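Local coordinates for protein arginyl-tRNA synthetase, putative (Plasmodium falciparum, PDB 5JLD) that probably attaches L-arginine to its cognate tRNA at the expense of ATP, acting as a monomeric class I aminoacyl-tRNA synthetase, at residues Q19-K24 and E71-N76; V347-Q352 and V378-V383; K454-S459 and N532-K537; L520-I525 and H536-Y541; E540-L545 and L580-L585. All coordinates share one frame; numbering follows the deposited sequence.

Contact 1: Q19-K24 and E71-N76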
# COMPACT_ATOMS: atom_id res chain seq x y z
N GLN A 19 26.79 -10.11 -7.33
CA GLN A 19 26.48 -11.23 -8.22
C GLN A 19 27.59 -11.45 -9.23
O GLN A 19 28.05 -12.59 -9.45
CB GLN A 19 25.14 -11.00 -8.95
CG GLN A 19 24.64 -12.20 -9.75
CD GLN A 19 24.33 -13.39 -8.86
OE1 GLN A 19 23.42 -13.35 -8.04
NE2 GLN A 19 25.11 -14.46 -9.01
N ASN A 20 28.05 -10.36 -9.84
CA ASN A 20 29.13 -10.49 -10.82
C ASN A 20 30.41 -10.97 -10.13
O ASN A 20 31.11 -11.85 -10.67
CB ASN A 20 29.39 -9.18 -11.56
CG ASN A 20 28.17 -8.72 -12.40
OD1 ASN A 20 27.21 -9.46 -12.59
ND2 ASN A 20 28.24 -7.49 -12.92
N SER A 21 30.72 -10.43 -8.95
CA SER A 21 31.94 -10.92 -8.28
C SER A 21 31.88 -12.41 -7.92
O SER A 21 32.85 -13.14 -8.08
CB SER A 21 32.25 -10.13 -7.02
OG SER A 21 33.47 -10.60 -6.47
N ILE A 22 30.72 -12.85 -7.44
CA ILE A 22 30.49 -14.24 -7.08
C ILE A 22 30.66 -15.13 -8.30
O ILE A 22 31.36 -16.15 -8.25
CB ILE A 22 29.07 -14.45 -6.48
CG1 ILE A 22 29.01 -13.92 -5.04
CG2 ILE A 22 28.69 -15.92 -6.51
CD1 ILE A 22 27.58 -13.77 -4.52
N GLN A 23 30.02 -14.74 -9.41
CA GLN A 23 30.14 -15.48 -10.66
C GLN A 23 31.59 -15.60 -11.12
O GLN A 23 32.02 -16.65 -11.58
CB GLN A 23 29.31 -14.83 -11.76
CG GLN A 23 28.55 -15.83 -12.58
CD GLN A 23 27.62 -16.66 -11.73
OE1 GLN A 23 26.90 -16.13 -10.88
NE2 GLN A 23 27.64 -17.97 -11.92
N LYS A 24 32.32 -14.50 -11.01
CA LYS A 24 33.73 -14.49 -11.40
C LYS A 24 34.57 -15.41 -10.49
O LYS A 24 35.46 -16.14 -10.96
CB LYS A 24 34.26 -13.05 -11.35
CG LYS A 24 35.62 -12.83 -12.00
CD LYS A 24 36.01 -11.35 -11.95
CE LYS A 24 37.50 -11.14 -12.18
NZ LYS A 24 37.95 -9.77 -11.78
N GLU A 71 36.73 -12.68 1.46
CA GLU A 71 37.89 -11.92 1.00
C GLU A 71 38.17 -12.13 -0.50
O GLU A 71 38.53 -11.19 -1.21
CB GLU A 71 39.12 -12.32 1.83
CG GLU A 71 39.90 -11.14 2.33
CD GLU A 71 39.12 -10.30 3.32
OE1 GLU A 71 38.69 -10.86 4.35
OE2 GLU A 71 38.95 -9.09 3.09
N PHE A 72 38.01 -13.35 -0.98
CA PHE A 72 38.09 -13.59 -2.43
C PHE A 72 37.01 -12.75 -3.18
O PHE A 72 37.32 -12.01 -4.15
CB PHE A 72 37.94 -15.10 -2.69
CG PHE A 72 38.24 -15.53 -4.09
CD1 PHE A 72 39.31 -14.97 -4.79
CD2 PHE A 72 37.48 -16.51 -4.70
CE1 PHE A 72 39.59 -15.39 -6.09
CE2 PHE A 72 37.75 -16.92 -6.00
CZ PHE A 72 38.80 -16.36 -6.69
N ILE A 73 35.78 -12.82 -2.69
CA ILE A 73 34.69 -12.02 -3.28
C ILE A 73 35.03 -10.52 -3.31
O ILE A 73 34.87 -9.85 -4.33
CB ILE A 73 33.37 -12.21 -2.52
CG1 ILE A 73 32.86 -13.64 -2.70
CG2 ILE A 73 32.34 -11.17 -2.97
CD1 ILE A 73 31.57 -13.93 -1.97
N ILE A 74 35.51 -9.99 -2.19
CA ILE A 74 35.93 -8.60 -2.10
C ILE A 74 37.05 -8.28 -3.11
O ILE A 74 37.00 -7.25 -3.79
CB ILE A 74 36.40 -8.27 -0.66
CG1 ILE A 74 35.18 -8.24 0.28
CG2 ILE A 74 37.19 -6.95 -0.62
CD1 ILE A 74 35.50 -7.87 1.71
N SER A 75 38.03 -9.17 -3.21
CA SER A 75 39.15 -8.99 -4.14
C SER A 75 38.64 -8.93 -5.58
O SER A 75 39.30 -8.33 -6.44
CB SER A 75 40.18 -10.12 -4.01
OG SER A 75 39.75 -11.29 -4.70
N ASN A 76 37.49 -9.53 -5.86
CA ASN A 76 36.98 -9.39 -7.22
C ASN A 76 35.93 -8.29 -7.41
O ASN A 76 35.23 -8.24 -8.44
CB ASN A 76 36.46 -10.74 -7.72
CG ASN A 76 37.57 -11.60 -8.32
OD1 ASN A 76 38.43 -11.11 -9.06
ND2 ASN A 76 37.58 -12.88 -7.98
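Ser21 holds OG anti to its backbone N (chi1 -177°), and Lys24 does the same with CG before running out as an extended chain, so both side chains leave helix 10-25 toward the end of helix 66-75. Ser21 OG donates to Ile73 O at 2.7 Å, in the carbonyl plane and on a lone pair, and the backbone N of Asn76 also gives Ile73 O a weak bond, 3.1 Å long. A side chain as small as serine suits this buried spot: it fits where the helices come close, Ser21 OG lying 3.2 Å from Asn76 CB. The pair of helices belongs to the N-terminal domain of arginyl-tRNA synthetases, and Ile73 reaches on from here to Ala50 of helix 49-57 and Ile93 of strand 93-97. Toward that core, Ile22 and Ile73 lie side by side and point the same way, with CG1 of Ile22 4.0 Å from CD1 of Ile73. On the exposed flank Lys24 crosses Asn76 obliquely. Its NZ gives a 3.1 Å hydrogen bond to Asn76 OD1 from 45° above the amide carbonyl plane, and its long apolar chain bridges the gap while the ammonium stays near solvent.

Contact 2: V347-Q352 and V378-V383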
# COMPACT_ATOMS: atom_id res chain seq x y z
N VAL A 347 -7.23 -6.69 -1.36
CA VAL A 347 -7.00 -6.24 0.01
C VAL A 347 -8.15 -6.71 0.90
O VAL A 347 -9.25 -6.19 0.76
CB VAL A 347 -6.89 -4.68 0.07
CG1 VAL A 347 -6.80 -4.20 1.51
CG2 VAL A 347 -5.72 -4.19 -0.75
N THR A 348 -7.93 -7.70 1.78
CA THR A 348 -9.01 -8.19 2.64
C THR A 348 -8.57 -8.71 4.01
O THR A 348 -7.38 -8.83 4.26
CB THR A 348 -9.82 -9.37 2.00
OG1 THR A 348 -9.11 -10.61 2.19
CG2 THR A 348 -10.10 -9.17 0.51
N ASP A 349 -9.54 -9.03 4.88
CA ASP A 349 -9.27 -9.76 6.13
C ASP A 349 -8.37 -10.94 5.83
O ASP A 349 -8.53 -11.62 4.81
CB ASP A 349 -10.54 -10.31 6.79
CG ASP A 349 -11.73 -9.41 6.62
OD1 ASP A 349 -11.77 -8.35 7.27
OD2 ASP A 349 -12.62 -9.78 5.82
N ILE A 350 -7.45 -11.20 6.76
CA ILE A 350 -6.43 -12.22 6.58
C ILE A 350 -7.08 -13.61 6.47
O ILE A 350 -6.58 -14.49 5.75
CB ILE A 350 -5.40 -12.17 7.75
CG1 ILE A 350 -4.17 -13.03 7.45
CG2 ILE A 350 -6.03 -12.55 9.08
CD1 ILE A 350 -3.53 -12.72 6.10
N GLY A 351 -8.24 -13.77 7.10
CA GLY A 351 -8.97 -15.02 7.11
C GLY A 351 -9.58 -15.43 5.78
O GLY A 351 -10.08 -16.55 5.63
N GLN A 352 -9.54 -14.54 4.79
CA GLN A 352 -10.02 -14.91 3.47
C GLN A 352 -8.88 -15.42 2.60
O GLN A 352 -9.12 -15.90 1.49
CB GLN A 352 -10.71 -13.73 2.78
CG GLN A 352 -11.97 -13.27 3.48
CD GLN A 352 -12.65 -12.14 2.74
OE1 GLN A 352 -13.11 -12.32 1.61
NE2 GLN A 352 -12.70 -10.97 3.36
N VAL A 378 -3.51 -9.36 -0.14
CA VAL A 378 -2.99 -8.48 0.89
C VAL A 378 -3.92 -8.51 2.10
O VAL A 378 -4.97 -7.83 2.13
CB VAL A 378 -2.84 -7.01 0.39
CG1 VAL A 378 -2.41 -6.09 1.51
CG2 VAL A 378 -1.88 -6.92 -0.80
N GLY A 379 -3.54 -9.30 3.11
CA GLY A 379 -4.39 -9.53 4.26
C GLY A 379 -4.20 -8.50 5.35
O GLY A 379 -3.11 -7.94 5.47
N PHE A 380 -5.24 -8.24 6.14
CA PHE A 380 -5.02 -7.39 7.32
C PHE A 380 -5.71 -7.99 8.55
O PHE A 380 -6.68 -8.73 8.42
CB PHE A 380 -5.51 -5.95 7.09
CG PHE A 380 -6.96 -5.85 6.69
CD1 PHE A 380 -7.97 -5.95 7.64
CD2 PHE A 380 -7.32 -5.65 5.36
CE1 PHE A 380 -9.31 -5.86 7.28
CE2 PHE A 380 -8.66 -5.56 5.00
CZ PHE A 380 -9.66 -5.67 5.96
N GLY A 381 -5.21 -7.64 9.72
CA GLY A 381 -5.77 -8.11 10.97
C GLY A 381 -6.91 -7.28 11.52
O GLY A 381 -7.35 -6.30 10.91
N PHE A 382 -7.41 -7.68 12.68
CA PHE A 382 -8.50 -7.00 13.35
C PHE A 382 -8.08 -5.70 14.02
O PHE A 382 -7.00 -5.61 14.61
CB PHE A 382 -9.12 -7.92 14.40
CG PHE A 382 -9.59 -9.22 13.84
CD1 PHE A 382 -10.86 -9.34 13.29
CD2 PHE A 382 -8.76 -10.32 13.83
CE1 PHE A 382 -11.29 -10.54 12.76
CE2 PHE A 382 -9.18 -11.52 13.30
CZ PHE A 382 -10.45 -11.63 12.77
N VAL A 383 -8.95 -4.70 13.94
CA VAL A 383 -8.83 -3.52 14.79
C VAL A 383 -9.65 -3.77 16.05
O VAL A 383 -10.81 -4.17 15.95
CB VAL A 383 -9.32 -2.26 14.07
CG1 VAL A 383 -9.08 -1.03 14.94
CG2 VAL A 383 -8.63 -2.14 12.72
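Strands 343-349 and 374-380, joined through helix 353-364, form a beta-alpha-beta unit at one edge of the parallel sheet, and this contact is the C-terminal end of their pairing. Thr348 N donates to Val378 O at 3.0 Å, and Phe380 N returns a bond to Thr348 O at 2.9 Å, so one residue is held by both its backbone polar groups. As the first strand gives way to a 3-10 turn, Ile350 N still reaches Phe380 O at 3.1 Å. All three donors stand some 30° above the carbonyl planes. Such parallel strand pairing belongs to the Rossmann-type catalytic domain of class I synthetases, with strand 374-380 outermost. On one face of the sheet, Val347 and Val378 lie side by side. Phe380 has CG in the crowded position between its backbone N and carbonyl carbon (chi1 57°), which folds the ring back over the neighbouring strand: Asp349 N sits 3.5 Å above the ring plane, near the rim, while Val347 CG1 meets the ring edge at CD2 of Phe380, 4.1 Å away. The flat ring can lie on backbone in this way, and Ile157 of helix 149-167 also touches it. Gly379, without a side chain, lets Ile350 CD1 settle 3.8 Å from its CA. Thr348 OG1 bonds to Asp349 O and to His377 NE2.

Contact 3: K454-S459 and N532-K537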
# COMPACT_ATOMS: atom_id res chain seq x y z
N LYS A 454 1.24 2.23 9.84
CA LYS A 454 2.54 1.96 10.47
C LYS A 454 2.58 0.54 11.06
O LYS A 454 3.65 -0.02 11.26
CB LYS A 454 2.86 3.00 11.55
CG LYS A 454 2.10 2.79 12.86
CD LYS A 454 2.69 3.63 13.96
CE LYS A 454 2.07 3.31 15.31
NZ LYS A 454 2.81 3.96 16.41
N GLN A 455 1.41 -0.03 11.34
CA GLN A 455 1.32 -1.41 11.83
C GLN A 455 1.59 -2.39 10.70
O GLN A 455 1.18 -2.14 9.57
CB GLN A 455 -0.07 -1.70 12.42
CG GLN A 455 -0.78 -0.52 13.08
CD GLN A 455 -0.29 -0.25 14.49
OE1 GLN A 455 0.35 -1.10 15.10
NE2 GLN A 455 -0.59 0.93 15.01
N HIS A 456 2.26 -3.50 11.00
CA HIS A 456 2.25 -4.62 10.06
C HIS A 456 0.77 -4.93 9.75
O HIS A 456 -0.04 -5.05 10.67
CB HIS A 456 2.96 -5.85 10.65
CG HIS A 456 3.25 -6.93 9.66
ND1 HIS A 456 2.26 -7.60 8.96
CD2 HIS A 456 4.43 -7.48 9.26
CE1 HIS A 456 2.82 -8.51 8.18
NE2 HIS A 456 4.13 -8.46 8.34
N ARG A 457 0.43 -5.02 8.47
CA ARG A 457 -0.98 -5.13 8.07
C ARG A 457 -1.59 -6.38 8.68
O ARG A 457 -2.75 -6.37 9.11
CB ARG A 457 -1.11 -5.14 6.53
CG ARG A 457 -0.22 -6.18 5.86
CD ARG A 457 -0.49 -6.34 4.38
NE ARG A 457 -0.40 -7.74 3.97
CZ ARG A 457 0.40 -8.19 3.01
NH1 ARG A 457 1.16 -7.34 2.33
NH2 ARG A 457 0.43 -9.48 2.70
N ASN A 458 -0.80 -7.44 8.79
CA ASN A 458 -1.30 -8.72 9.29
C ASN A 458 -1.48 -8.76 10.80
O ASN A 458 -1.93 -9.77 11.34
CB ASN A 458 -0.36 -9.86 8.89
CG ASN A 458 -0.49 -10.23 7.42
OD1 ASN A 458 -1.59 -10.23 6.86
ND2 ASN A 458 0.63 -10.56 6.79
N SER A 459 -1.15 -7.67 11.48
CA SER A 459 -1.24 -7.65 12.93
C SER A 459 -2.52 -6.99 13.41
O SER A 459 -3.09 -6.13 12.73
CB SER A 459 -0.02 -6.95 13.55
OG SER A 459 -0.23 -5.55 13.68
N ASN A 532 6.07 -7.68 -1.77
CA ASN A 532 5.32 -8.22 -0.63
C ASN A 532 4.17 -7.34 -0.13
O ASN A 532 3.45 -7.73 0.78
CB ASN A 532 6.30 -8.52 0.55
CG ASN A 532 7.11 -7.30 1.00
OD1 ASN A 532 6.66 -6.16 0.92
ND2 ASN A 532 8.32 -7.56 1.49
N MET A 533 4.01 -6.16 -0.73
CA MET A 533 2.93 -5.24 -0.36
C MET A 533 2.89 -4.87 1.11
O MET A 533 1.83 -4.58 1.64
CB MET A 533 1.56 -5.84 -0.75
CG MET A 533 1.31 -5.86 -2.25
SD MET A 533 1.27 -4.20 -2.95
CE MET A 533 2.06 -4.56 -4.52
N LEU A 534 4.04 -4.86 1.78
CA LEU A 534 4.06 -4.43 3.17
C LEU A 534 4.35 -2.92 3.25
O LEU A 534 5.51 -2.49 3.29
CB LEU A 534 5.09 -5.23 3.98
CG LEU A 534 4.89 -6.75 3.92
CD1 LEU A 534 6.08 -7.51 4.52
CD2 LEU A 534 3.59 -7.15 4.60
N VAL A 535 3.27 -2.13 3.28
CA VAL A 535 3.39 -0.68 3.17
C VAL A 535 3.84 -0.03 4.48
O VAL A 535 4.18 1.16 4.50
CB VAL A 535 2.05 -0.02 2.74
CG1 VAL A 535 1.35 -0.84 1.62
CG2 VAL A 535 1.14 0.14 3.93
N HIS A 536 3.81 -0.79 5.59
CA HIS A 536 4.32 -0.23 6.84
C HIS A 536 5.82 0.12 6.70
O HIS A 536 6.30 1.09 7.30
CB HIS A 536 4.07 -1.17 8.03
CG HIS A 536 4.95 -2.39 8.06
ND1 HIS A 536 4.60 -3.58 7.44
CD2 HIS A 536 6.14 -2.62 8.66
CE1 HIS A 536 5.54 -4.47 7.65
NE2 HIS A 536 6.49 -3.92 8.39
N LYS A 537 6.52 -0.63 5.85
CA LYS A 537 7.91 -0.32 5.50
C LYS A 537 8.05 1.11 5.01
O LYS A 537 9.04 1.77 5.31
CB LYS A 537 8.44 -1.30 4.46
CG LYS A 537 8.73 -2.68 5.02
CD LYS A 537 9.75 -2.55 6.16
CE LYS A 537 10.55 -3.83 6.38
NZ LYS A 537 11.55 -3.65 7.46
O HOH W 1 2.03 -3.44 6.11
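The guanidinium of Arg457 meets two successive carbonyls edge-on, while Leu534 crosses it at about a right angle. Arg457 NH1 donates to Asn532 O at 2.8 Å, close to the guanidinium plane, and more weakly to Met533 O at 2.9 Å; over one face lies Leu534 CD2, 3.3 Å from NH1. Met533 leaves the preceding helix with a positive phi (56°), and both carbonyls end up facing the same nitrogen. Arginine suits the place because it can carry several N-H groups across the gap, its NE turning weakly to Gly379 O. The link so made joins a loop of the catalytic domain to the DALR anticodon-binding domain, at the turn between helices 522-532 and 536-556; there Asn532 OD1 closes an Asx turn on Leu534 N. The two histidine rings meet obliquely, planes at 32°, with CD2 of His456 3.6 Å from CE1 of His536. His456 CA lies over the face of the His536 ring as a CH-pi contact. In the plane of that ring, a water sits 2.9 Å from His536 ND1 and accepts from the backbone N of both His536 and Arg457. His456 ND1 accepts from Asn458 N, consistent with a neutral ring.

Contact 4: L520-I525 and H536-Y541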
# COMPACT_ATOMS: atom_id res chain seq x y z
N LEU A 520 18.50 8.37 -0.50
CA LEU A 520 18.73 7.55 -1.69
C LEU A 520 18.23 6.10 -1.54
O LEU A 520 18.25 5.34 -2.51
CB LEU A 520 20.22 7.56 -2.06
CG LEU A 520 20.77 8.92 -2.48
CD1 LEU A 520 22.29 8.87 -2.54
CD2 LEU A 520 20.15 9.37 -3.82
N LYS A 521 17.81 5.72 -0.33
CA LYS A 521 17.22 4.39 -0.12
C LYS A 521 15.77 4.27 -0.63
O LYS A 521 15.24 3.17 -0.72
CB LYS A 521 17.25 4.01 1.35
CG LYS A 521 18.64 3.71 1.93
CD LYS A 521 18.50 3.17 3.35
CE LYS A 521 19.84 2.83 3.96
NZ LYS A 521 19.64 2.32 5.35
N PHE A 522 15.15 5.41 -0.92
CA PHE A 522 13.73 5.49 -1.27
C PHE A 522 13.30 4.41 -2.31
O PHE A 522 12.36 3.69 -2.07
CB PHE A 522 13.40 6.91 -1.76
CG PHE A 522 11.93 7.24 -1.80
CD1 PHE A 522 11.10 6.93 -0.73
CD2 PHE A 522 11.37 7.88 -2.91
CE1 PHE A 522 9.74 7.25 -0.76
CE2 PHE A 522 10.02 8.20 -2.94
CZ PHE A 522 9.20 7.88 -1.87
N PRO A 523 14.05 4.25 -3.42
CA PRO A 523 13.64 3.22 -4.39
C PRO A 523 13.60 1.79 -3.84
O PRO A 523 12.80 0.98 -4.34
CB PRO A 523 14.70 3.33 -5.49
CG PRO A 523 15.15 4.77 -5.41
CD PRO A 523 15.20 5.04 -3.93
N ASP A 524 14.43 1.49 -2.83
CA ASP A 524 14.44 0.16 -2.22
C ASP A 524 13.06 -0.17 -1.64
O ASP A 524 12.60 -1.32 -1.68
CB ASP A 524 15.50 0.05 -1.10
CG ASP A 524 16.93 0.34 -1.59
OD1 ASP A 524 17.20 0.49 -2.80
OD2 ASP A 524 17.81 0.41 -0.74
N ILE A 525 12.41 0.85 -1.07
CA ILE A 525 11.09 0.69 -0.46
C ILE A 525 10.08 0.18 -1.50
O ILE A 525 9.30 -0.75 -1.24
CB ILE A 525 10.58 2.00 0.15
CG1 ILE A 525 11.57 2.55 1.18
CG2 ILE A 525 9.20 1.81 0.76
CD1 ILE A 525 11.76 1.62 2.37
N HIS A 536 3.81 -0.79 5.59
CA HIS A 536 4.32 -0.23 6.84
C HIS A 536 5.82 0.12 6.70
O HIS A 536 6.30 1.09 7.30
CB HIS A 536 4.07 -1.17 8.03
CG HIS A 536 4.95 -2.39 8.06
ND1 HIS A 536 4.60 -3.58 7.44
CD2 HIS A 536 6.14 -2.62 8.66
CE1 HIS A 536 5.54 -4.47 7.65
NE2 HIS A 536 6.49 -3.92 8.39
N LYS A 537 6.52 -0.63 5.85
CA LYS A 537 7.91 -0.32 5.50
C LYS A 537 8.05 1.11 5.01
O LYS A 537 9.04 1.77 5.31
CB LYS A 537 8.44 -1.30 4.46
CG LYS A 537 8.73 -2.68 5.02
CD LYS A 537 9.75 -2.55 6.16
CE LYS A 537 10.55 -3.83 6.38
NZ LYS A 537 11.55 -3.65 7.46
N LEU A 538 7.04 1.61 4.29
CA LEU A 538 7.07 3.00 3.82
C LEU A 538 6.89 3.94 5.01
O LEU A 538 7.66 4.90 5.17
CB LEU A 538 5.99 3.23 2.74
CG LEU A 538 5.77 4.62 2.14
CD1 LEU A 538 7.08 5.24 1.68
CD2 LEU A 538 4.75 4.57 0.98
N ALA A 539 5.92 3.65 5.88
CA ALA A 539 5.69 4.49 7.06
C ALA A 539 6.97 4.57 7.91
O ALA A 539 7.44 5.65 8.33
CB ALA A 539 4.53 3.94 7.88
N GLU A 540 7.54 3.40 8.16
CA GLU A 540 8.82 3.26 8.84
C GLU A 540 9.86 4.18 8.19
O GLU A 540 10.50 5.00 8.85
CB GLU A 540 9.30 1.82 8.74
CG GLU A 540 9.11 0.92 9.90
CD GLU A 540 10.02 -0.29 9.76
OE1 GLU A 540 11.20 -0.10 9.35
OE2 GLU A 540 9.58 -1.43 10.02
N TYR A 541 9.97 4.06 6.86
CA TYR A 541 10.97 4.79 6.11
C TYR A 541 10.79 6.25 6.42
O TYR A 541 11.76 6.99 6.71
CB TYR A 541 10.82 4.53 4.61
CG TYR A 541 11.69 5.42 3.76
CD1 TYR A 541 13.01 5.07 3.48
CD2 TYR A 541 11.20 6.62 3.24
CE1 TYR A 541 13.81 5.88 2.71
CE2 TYR A 541 12.01 7.44 2.46
CZ TYR A 541 13.32 7.06 2.21
OH TYR A 541 14.14 7.86 1.43
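Asp524 OD2 is the best-held polar atom, gripped by two hydroxyls, Tyr37 OH and Tyr45 OH, while OD1 takes the backbone N of Thr11. This buried carboxylate thus ties the helical anticodon-binding domain to the N-terminal domain. Between the two segments the contact is mainly apolar, and no hydrogen bond crosses it; helices 522-532 and 536-556 follow each other in the DALR domain and pack through Tyr541, Phe522, Ile525 and Leu538. Tyr541 points its CG anti to the backbone N (chi1 171°), sending the ring between Lys521, Phe522 and Ile525. Its ring stacks on that of His518, and a tyrosine can pack that ring among apolar side chains while its OH bonds to His518 O. Phe522 crosses Tyr541 at about a right angle along the side chains, yet the ring planes are only 34° apart; CD1 of Phe522 comes to 3.4 Å from CE2 of Tyr541. Ile525 uses both branches: CG1 lies 3.7 Å from Tyr541 CD1, while CG2 lies 4.0 Å from Leu538 CB. Leu538 CD1 completes the cluster at the edge of the Phe522 ring, 4.1 Å from Phe522 CE1.

Contact 5: E540-L545 and L580-L585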
# COMPACT_ATOMS: atom_id res chain seq x y z
N GLU A 540 7.54 3.40 8.16
CA GLU A 540 8.82 3.26 8.84
C GLU A 540 9.86 4.18 8.19
O GLU A 540 10.50 5.00 8.85
CB GLU A 540 9.30 1.82 8.74
CG GLU A 540 9.11 0.92 9.90
CD GLU A 540 10.02 -0.29 9.76
OE1 GLU A 540 11.20 -0.10 9.35
OE2 GLU A 540 9.58 -1.43 10.02
N TYR A 541 9.97 4.06 6.86
CA TYR A 541 10.97 4.79 6.11
C TYR A 541 10.79 6.25 6.42
O TYR A 541 11.76 6.99 6.71
CB TYR A 541 10.82 4.53 4.61
CG TYR A 541 11.69 5.42 3.76
CD1 TYR A 541 13.01 5.07 3.48
CD2 TYR A 541 11.20 6.62 3.24
CE1 TYR A 541 13.81 5.88 2.71
CE2 TYR A 541 12.01 7.44 2.46
CZ TYR A 541 13.32 7.06 2.21
OH TYR A 541 14.14 7.86 1.43
N MET A 542 9.51 6.64 6.45
CA MET A 542 9.18 8.04 6.54
C MET A 542 9.58 8.50 7.91
O MET A 542 10.20 9.55 8.06
CB MET A 542 7.68 8.27 6.29
CG MET A 542 7.34 9.75 6.26
SD MET A 542 5.59 10.07 5.97
CE MET A 542 4.87 9.20 7.36
N TYR A 543 9.24 7.68 8.90
CA TYR A 543 9.59 7.99 10.28
C TYR A 543 11.10 8.14 10.35
O TYR A 543 11.62 9.11 10.92
CB TYR A 543 9.09 6.89 11.24
CG TYR A 543 9.36 7.19 12.70
CD1 TYR A 543 8.55 8.06 13.41
CD2 TYR A 543 10.42 6.59 13.37
CE1 TYR A 543 8.78 8.35 14.73
CE2 TYR A 543 10.67 6.87 14.72
CZ TYR A 543 9.84 7.75 15.39
OH TYR A 543 10.06 8.04 16.71
N ASP A 544 11.82 7.22 9.71
CA ASP A 544 13.26 7.25 9.89
C ASP A 544 13.75 8.53 9.24
O ASP A 544 14.62 9.21 9.79
CB ASP A 544 13.93 6.00 9.34
CG ASP A 544 13.54 4.75 10.12
OD1 ASP A 544 12.97 4.88 11.24
OD2 ASP A 544 13.78 3.62 9.63
N LEU A 545 13.09 8.92 8.14
CA LEU A 545 13.52 10.12 7.44
C LEU A 545 13.49 11.29 8.42
O LEU A 545 14.46 12.06 8.54
CB LEU A 545 12.66 10.40 6.23
CG LEU A 545 12.96 11.72 5.51
CD1 LEU A 545 14.41 11.76 5.05
CD2 LEU A 545 12.00 11.89 4.32
N LEU A 580 6.05 13.92 -0.23
CA LEU A 580 5.70 12.80 -1.09
C LEU A 580 5.33 11.55 -0.27
O LEU A 580 4.30 10.92 -0.52
CB LEU A 580 6.84 12.48 -2.07
CG LEU A 580 6.66 11.27 -2.96
CD1 LEU A 580 5.34 11.39 -3.74
CD2 LEU A 580 7.82 11.17 -3.94
N CYS A 581 6.15 11.21 0.72
CA CYS A 581 5.89 10.05 1.59
C CYS A 581 4.54 10.17 2.29
O CYS A 581 3.81 9.18 2.41
CB CYS A 581 6.99 9.90 2.65
SG CYS A 581 8.58 9.19 2.09
N MET A 582 4.25 11.38 2.77
CA MET A 582 3.03 11.64 3.50
C MET A 582 1.83 11.39 2.58
O MET A 582 0.89 10.69 2.96
CB MET A 582 3.01 13.07 4.03
CG MET A 582 3.80 13.27 5.31
SD MET A 582 3.87 15.00 5.80
CE MET A 582 2.29 15.22 6.58
N GLU A 583 1.90 11.95 1.38
CA GLU A 583 0.86 11.81 0.37
C GLU A 583 0.65 10.36 -0.06
O GLU A 583 -0.48 9.92 -0.22
CB GLU A 583 1.18 12.66 -0.85
CG GLU A 583 1.03 14.15 -0.58
CD GLU A 583 1.59 14.99 -1.70
OE1 GLU A 583 2.32 14.43 -2.55
OE2 GLU A 583 1.30 16.21 -1.73
N LEU A 584 1.74 9.62 -0.23
CA LEU A 584 1.63 8.22 -0.64
C LEU A 584 0.88 7.41 0.42
O LEU A 584 0.24 6.40 0.11
CB LEU A 584 3.01 7.61 -0.89
CG LEU A 584 3.79 8.08 -2.12
CD1 LEU A 584 5.18 7.46 -2.13
CD2 LEU A 584 3.07 7.78 -3.44
N LEU A 585 0.93 7.87 1.66
CA LEU A 585 0.27 7.17 2.76
C LEU A 585 -1.13 7.73 3.01
O LEU A 585 -1.82 7.30 3.94
CB LEU A 585 1.13 7.27 4.04
CG LEU A 585 2.43 6.46 4.01
CD1 LEU A 585 3.34 6.89 5.14
CD2 LEU A 585 2.15 4.96 4.11
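A thiol lying in the plane of a tyrosine ring marks this contact. Cys581 SG approaches Tyr541 edge-on, 5.0 Å from the ring centroid and 84° off its normal, with SG 3.8 Å from CD2 of Tyr541. At the edge the polarisable sulfur meets ring C-H groups rather than the pi cloud, and the short Cys581 side chain fits between Tyr541 and Met542. SG lies anti to the carbonyl carbon of its own residue and turns to Tyr541, while CB meets Met542. Helices 536-556 and 564-584 belong to the all-helical DALR domain; their segments 540-545 and 580-584 run roughly antiparallel, at 152°, with axes 10.1 Å apart. Met542 fills the space between them: CG is anti to the backbone N and the chain stays straight to SD, then bends at the last torsion (59°). Its CG and SD both lie 3.6 Å from Cys581 CB, with SD also 3.7 Å from Met582 CG. The methyl ends tip to tip with Leu585, CE of Met542 3.6 Å from CD1 of Leu585. A long, flexible thioether suits such a buried seam, where Ile479 of helix 476-492 covers Met542 and Met582 further.

Contacts 1, 2 and 5 are buried, contact 4 partly so, and contact 3 lies nearer the surface. Contact 1 stands apart in the N-terminal domain, its centre 28 Å or more from the centres of the others. Contact 2 is held mainly by backbone bonds, as befits a sheet, whereas contacts 4 and 5 join helices through aromatic, aliphatic and sulfur packing alone. These two share Glu540 and Tyr541 and touch where Phe522 CE1 meets Cys581 SG at 3.6 Å. Helix 536-556 serves contacts 3, 4 and 5. Contact 3, a polar mix of arginine, histidines and water, bridges the catalytic and anticodon-binding domains and touches contact 2, where Gly381 N lies 2.8 Å from Arg457 O.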